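Local coordinates for MHC class I protein (Ginglymostoma cirratum, PDB 6LUP) that probably presents peptides at the cell surface to T cells, as classical MHC class I molecules do, through a groove carried above an immunoglobulin-like domain, at residues K217-G225 / Y234-F242. Sequence-based numbering, arbitrary orientation.
Sequences KIDETESTG and YQIHRSTEF
Arg238 lies across Thr221 and Ser223, CB beside Glu222 O. Arg238 CG, anti to the backbone N (chi1 -166°), comes within 3.2 Å of Thr221 OG1, and CD passes the same hydroxyl. A bend at chi3 (-71°) then turns the guanidinium back over the neighbouring strand: NE gives its hydrogen to Val209 O on strand 208-213, in the facing sheet, while Arg238 NH1 ends 3.3 Å from Thr221 CG2, and Ser223 CB covers one face of the group, offset toward its rim. The two strands are neighbours in the four-stranded sheet of a C1-set immunoglobulin domain, with 222-228 at its edge, and the pairing shows how a side chain can stand in where a backbone ladder breaks. Glu222 and Ser239 form a regular antiparallel hydrogen-bonded pair, Ser239 N reaching Glu222 O at 2.7 Å. Farther along, Thr224 N still donates to His237 O, but the return bond, from His237 N, goes to Thr224 OG1 (3.0 Å, 163° at the hydrogen). That hydroxyl donates in turn to Gly225 O, while Ser223 OG accepts from Gly225 N in an ST turn. The His237 ring meets an aromatic side chain of the other protein chain, to which ND1 is hydrogen-bonded.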
ATOM      1  N   LYS A 217     -27.059  12.434  11.576  1.00 80.54           N
ATOM      2  CA  LYS A 217     -26.078  11.605  10.881  1.00 78.60           C
ATOM      3  C   LYS A 217     -26.712  10.846   9.715  1.00 77.46           C
ATOM      4  O   LYS A 217     -27.771  10.235   9.868  1.00 78.38           O
ATOM      5  CB  LYS A 217     -25.432  10.638  11.883  1.00 79.59           C
ATOM      6  CG  LYS A 217     -24.638   9.482  11.288  1.00 79.03           C
ATOM      7  CD  LYS A 217     -23.273   9.916  10.782  1.00 77.49           C
ATOM      8  CE  LYS A 217     -22.294   8.753  10.787  1.00 77.43           C
ATOM      9  NZ  LYS A 217     -22.687   7.667   9.849  1.00 77.34           N
ATOM     10  N   ILE A 218     -26.058  10.888   8.556  1.00 75.48           N
ATOM     11  CA  ILE A 218     -26.569  10.227   7.350  1.00 75.04           C
ATOM     12  C   ILE A 218     -25.969   8.829   7.138  1.00 76.85           C
ATOM     13  O   ILE A 218     -24.764   8.682   6.900  1.00 76.35           O
ATOM     14  CB  ILE A 218     -26.356  11.086   6.079  1.00 72.67           C
ATOM     15  CG1 ILE A 218     -26.993  12.468   6.237  1.00 71.98           C
ATOM     16  CG2 ILE A 218     -26.925  10.388   4.852  1.00 72.36           C
ATOM     17  CD1 ILE A 218     -26.693  13.418   5.096  1.00 70.94           C
ATOM     18  N   ASP A 219     -26.823   7.811   7.234  1.00 79.19           N
ATOM     19  CA  ASP A 219     -26.479   6.458   6.804  1.00 80.85           C
ATOM     20  C   ASP A 219     -26.806   6.326   5.320  1.00 81.61           C
ATOM     21  O   ASP A 219     -27.129   7.324   4.676  1.00 81.86           O
ATOM     22  CB  ASP A 219     -27.247   5.419   7.618  1.00 83.73           C
ATOM     23  CG  ASP A 219     -26.810   5.376   9.065  1.00 85.44           C
ATOM     24  OD1 ASP A 219     -27.240   6.254   9.845  1.00 85.87           O
ATOM     25  OD2 ASP A 219     -26.040   4.456   9.422  1.00 86.21           O
ATOM     26  N   GLU A 220     -26.737   5.105   4.783  1.00 82.76           N
ATOM     27  CA  GLU A 220     -26.962   4.868   3.351  1.00 83.54           C
ATOM     28  C   GLU A 220     -26.196   5.928   2.556  1.00 81.03           C
ATOM     29  O   GLU A 220     -26.777   6.802   1.902  1.00 81.73           O
ATOM     30  CB  GLU A 220     -28.461   4.869   3.006  1.00 86.82           C
ATOM     31  CG  GLU A 220     -28.799   4.295   1.633  1.00 91.39           C
ATOM     32  CD  GLU A 220     -30.284   4.360   1.286  1.00 96.21           C
ATOM     33  OE1 GLU A 220     -31.121   4.612   2.184  1.00 97.57           O
ATOM     34  OE2 GLU A 220     -30.622   4.149   0.099  1.00 97.73           O
ATOM     35  N   THR A 221     -24.876   5.850   2.658  1.00 76.94           N
ATOM     36  CA  THR A 221     -23.990   6.816   2.032  1.00 73.80           C
ATOM     37  C   THR A 221     -22.950   6.078   1.189  1.00 71.91           C
ATOM     38  O   THR A 221     -22.508   4.981   1.550  1.00 71.20           O
ATOM     39  CB  THR A 221     -23.342   7.745   3.090  1.00 72.83           C
ATOM     40  OG1 THR A 221     -22.489   8.694   2.446  1.00 72.19           O
ATOM     41  CG2 THR A 221     -22.549   6.951   4.135  1.00 71.46           C
ATOM     42  N   GLU A 222     -22.579   6.670   0.058  1.00 70.22           N
ATOM     43  CA  GLU A 222     -21.657   6.020  -0.869  1.00 69.46           C
ATOM     44  C   GLU A 222     -20.225   6.552  -0.752  1.00 65.96           C
ATOM     45  O   GLU A 222     -19.992   7.763  -0.763  1.00 65.13           O
ATOM     46  CB  GLU A 222     -22.171   6.127  -2.304  1.00 73.03           C
ATOM     47  CG  GLU A 222     -21.558   5.100  -3.243  1.00 77.97           C
ATOM     48  CD  GLU A 222     -22.588   4.398  -4.111  1.00 82.27           C
ATOM     49  OE1 GLU A 222     -23.630   5.010  -4.436  1.00 83.56           O
ATOM     50  OE2 GLU A 222     -22.349   3.222  -4.470  1.00 84.42           O
ATOM     51  N   SER A 223     -19.273   5.634  -0.642  1.00 62.08           N
ATOM     52  CA  SER A 223     -17.882   6.007  -0.442  1.00 58.97           C
ATOM     53  C   SER A 223     -16.934   5.191  -1.307  1.00 56.79           C
ATOM     54  O   SER A 223     -17.039   3.966  -1.376  1.00 56.30           O
ATOM     55  CB  SER A 223     -17.501   5.872   1.035  1.00 58.77           C
ATOM     56  OG  SER A 223     -16.131   6.167   1.236  1.00 58.71           O
ATOM     57  N   THR A 224     -16.006   5.885  -1.960  1.00 54.54           N
ATOM     58  CA  THR A 224     -14.945   5.235  -2.721  1.00 52.95           C
ATOM     59  C   THR A 224     -13.999   4.489  -1.790  1.00 51.66           C
ATOM     60  O   THR A 224     -13.360   3.520  -2.193  1.00 51.85           O
ATOM     61  CB  THR A 224     -14.098   6.247  -3.524  1.00 52.83           C
ATOM     62  OG1 THR A 224     -13.527   7.224  -2.639  1.00 51.55           O
ATOM     63  CG2 THR A 224     -14.929   6.928  -4.600  1.00 53.09           C
ATOM     64  N   GLY A 225     -13.923   4.946  -0.541  1.00 49.98           N
ATOM     65  CA  GLY A 225     -12.889   4.507   0.382  1.00 48.20           C
ATOM     66  C   GLY A 225     -11.632   5.311   0.117  1.00 46.99           C
ATOM     67  O   GLY A 225     -11.530   6.003  -0.900  1.00 47.27           O
ATOM     68  N   TYR A 234      -3.299  10.881   0.008  1.00 42.35           N
ATOM     69  CA  TYR A 234      -4.488  10.062  -0.227  1.00 42.25           C
ATOM     70  C   TYR A 234      -5.730  10.913  -0.480  1.00 43.22           C
ATOM     71  O   TYR A 234      -5.732  12.117  -0.220  1.00 43.51           O
ATOM     72  CB  TYR A 234      -4.712   9.105   0.950  1.00 41.48           C
ATOM     73  CG  TYR A 234      -3.520   8.214   1.222  1.00 41.02           C
ATOM     74  CD1 TYR A 234      -2.459   8.660   2.015  1.00 40.76           C
ATOM     75  CD2 TYR A 234      -3.434   6.940   0.660  1.00 40.76           C
ATOM     76  CE1 TYR A 234      -1.354   7.861   2.251  1.00 40.65           C
ATOM     77  CE2 TYR A 234      -2.332   6.130   0.893  1.00 40.75           C
ATOM     78  CZ  TYR A 234      -1.295   6.596   1.689  1.00 40.58           C
ATOM     79  OH  TYR A 234      -0.196   5.805   1.930  1.00 40.37           O
ATOM     80  N   GLN A 235      -6.777  10.277  -0.996  1.00 44.02           N
ATOM     81  CA  GLN A 235      -8.054  10.940  -1.251  1.00 45.00           C
ATOM     82  C   GLN A 235      -9.234  10.019  -0.950  1.00 45.59           C
ATOM     83  O   GLN A 235      -9.087   8.794  -0.908  1.00 45.33           O
ATOM     84  CB  GLN A 235      -8.133  11.460  -2.695  1.00 45.77           C
ATOM     85  CG  GLN A 235      -8.155  10.376  -3.762  1.00 46.15           C
ATOM     86  CD  GLN A 235      -8.583  10.895  -5.122  1.00 47.38           C
ATOM     87  OE1 GLN A 235      -7.838  11.609  -5.795  1.00 48.25           O
ATOM     88  NE2 GLN A 235      -9.784  10.527  -5.537  1.00 47.46           N
ATOM     89  N   ILE A 236     -10.400  10.623  -0.736  1.00 46.44           N
ATOM     90  CA  ILE A 236     -11.635   9.877  -0.510  1.00 47.08           C
ATOM     91  C   ILE A 236     -12.847  10.705  -0.931  1.00 48.52           C
ATOM     92  O   ILE A 236     -12.876  11.928  -0.748  1.00 48.79           O
ATOM     93  CB  ILE A 236     -11.768   9.396   0.960  1.00 46.49           C
ATOM     94  CG1 ILE A 236     -13.019   8.519   1.130  1.00 46.62           C
ATOM     95  CG2 ILE A 236     -11.730  10.568   1.936  1.00 45.88           C
ATOM     96  CD1 ILE A 236     -13.066   7.737   2.428  1.00 46.63           C
ATOM     97  N   HIS A 237     -13.830  10.025  -1.516  1.00 49.57           N
ATOM     98  CA  HIS A 237     -15.092  10.642  -1.896  1.00 50.77           C
ATOM     99  C   HIS A 237     -16.212   9.969  -1.123  1.00 51.29           C
ATOM    100  O   HIS A 237     -16.380   8.752  -1.209  1.00 50.98           O
ATOM    101  CB  HIS A 237     -15.348  10.479  -3.398  1.00 51.75           C
ATOM    102  CG  HIS A 237     -14.382  11.221  -4.270  1.00 52.46           C
ATOM    103  ND1 HIS A 237     -14.783  12.195  -5.159  1.00 53.88           N
ATOM    104  CD2 HIS A 237     -13.037  11.127  -4.398  1.00 51.93           C
ATOM    105  CE1 HIS A 237     -13.728  12.667  -5.798  1.00 53.65           C
ATOM    106  NE2 HIS A 237     -12.655  12.039  -5.353  1.00 52.51           N
ATOM    107  N   ARG A 238     -16.955  10.753  -0.346  1.00 52.41           N
ATOM    108  CA  ARG A 238     -18.212  10.275   0.225  1.00 54.25           C
ATOM    109  C   ARG A 238     -19.383  11.108  -0.282  1.00 55.85           C
ATOM    110  O   ARG A 238     -19.416  12.328  -0.112  1.00 55.86           O
ATOM    111  CB  ARG A 238     -18.190  10.247   1.755  1.00 53.65           C
ATOM    112  CG  ARG A 238     -19.350   9.443   2.323  1.00 54.14           C
ATOM    113  CD  ARG A 238     -19.370   9.390   3.841  1.00 53.93           C
ATOM    114  NE  ARG A 238     -18.301   8.563   4.395  1.00 53.61           N
ATOM    115  CZ  ARG A 238     -18.289   7.231   4.405  1.00 53.84           C
ATOM    116  NH1 ARG A 238     -19.287   6.539   3.875  1.00 54.53           N
ATOM    117  NH2 ARG A 238     -17.265   6.588   4.945  1.00 53.46           N
ATOM    118  N   SER A 239     -20.341  10.432  -0.907  1.00 58.19           N
ATOM    119  CA  SER A 239     -21.491  11.096  -1.512  1.00 60.93           C
ATOM    120  C   SER A 239     -22.818  10.462  -1.107  1.00 63.12           C
ATOM    121  O   SER A 239     -22.908   9.252  -0.875  1.00 62.72           O
ATOM    122  CB  SER A 239     -21.364  11.108  -3.036  1.00 61.04           C
ATOM    123  OG  SER A 239     -21.225   9.791  -3.537  1.00 61.64           O
ATOM    124  N   THR A 240     -23.844  11.302  -1.032  1.00 66.20           N
ATOM    125  CA  THR A 240     -25.191  10.853  -0.716  1.00 69.42           C
ATOM    126  C   THR A 240     -26.188  11.368  -1.751  1.00 72.37           C
ATOM    127  O   THR A 240     -25.871  12.271  -2.533  1.00 71.16           O
ATOM    128  CB  THR A 240     -25.618  11.283   0.706  1.00 69.48           C
ATOM    129  OG1 THR A 240     -26.778  10.541   1.099  1.00 71.06           O
ATOM    130  CG2 THR A 240     -25.911  12.788   0.780  1.00 68.73           C
ATOM    131  N   GLU A 241     -27.384  10.779  -1.748  1.00 77.21           N
ATOM    132  CA  GLU A 241     -28.476  11.206  -2.619  1.00 81.59           C
ATOM    133  C   GLU A 241     -28.967  12.607  -2.256  1.00 81.72           C
ATOM    134  O   GLU A 241     -28.978  12.991  -1.083  1.00 81.03           O
ATOM    135  CB  GLU A 241     -29.628  10.200  -2.576  1.00 85.77           C
ATOM    136  CG  GLU A 241     -29.346   8.898  -3.317  1.00 89.67           C
ATOM    137  CD  GLU A 241     -29.527   9.005  -4.827  1.00 93.15           C
ATOM    138  OE1 GLU A 241     -29.858   7.973  -5.451  1.00 95.63           O
ATOM    139  OE2 GLU A 241     -29.346  10.105  -5.398  1.00 94.46           O
ATOM    140  N   PHE A 242     -29.377  13.402  -3.236  1.00 83.43           N
ATOM    141  CA  PHE A 242     -29.698  14.827  -2.989  1.00 83.98           C
ATOM    142  C   PHE A 242     -30.995  15.493  -3.582  1.00 84.55           C
ATOM    143  O   PHE A 242     -31.427  15.109  -4.648  1.00 84.92           O
ATOM    144  CB  PHE A 242     -28.455  15.554  -3.516  1.00 83.43           C
ATOM    145  CG  PHE A 242     -28.424  17.001  -3.240  1.00 83.62           C
ATOM    146  CD1 PHE A 242     -28.646  17.465  -1.987  1.00 83.50           C
ATOM    147  CD2 PHE A 242     -28.187  17.882  -4.245  1.00 84.32           C
ATOM    148  CE1 PHE A 242     -28.655  18.800  -1.739  1.00 85.08           C
ATOM    149  CE2 PHE A 242     -28.176  19.222  -4.009  1.00 85.50           C
ATOM    150  CZ  PHE A 242     -28.401  19.685  -2.751  1.00 85.64           C
TER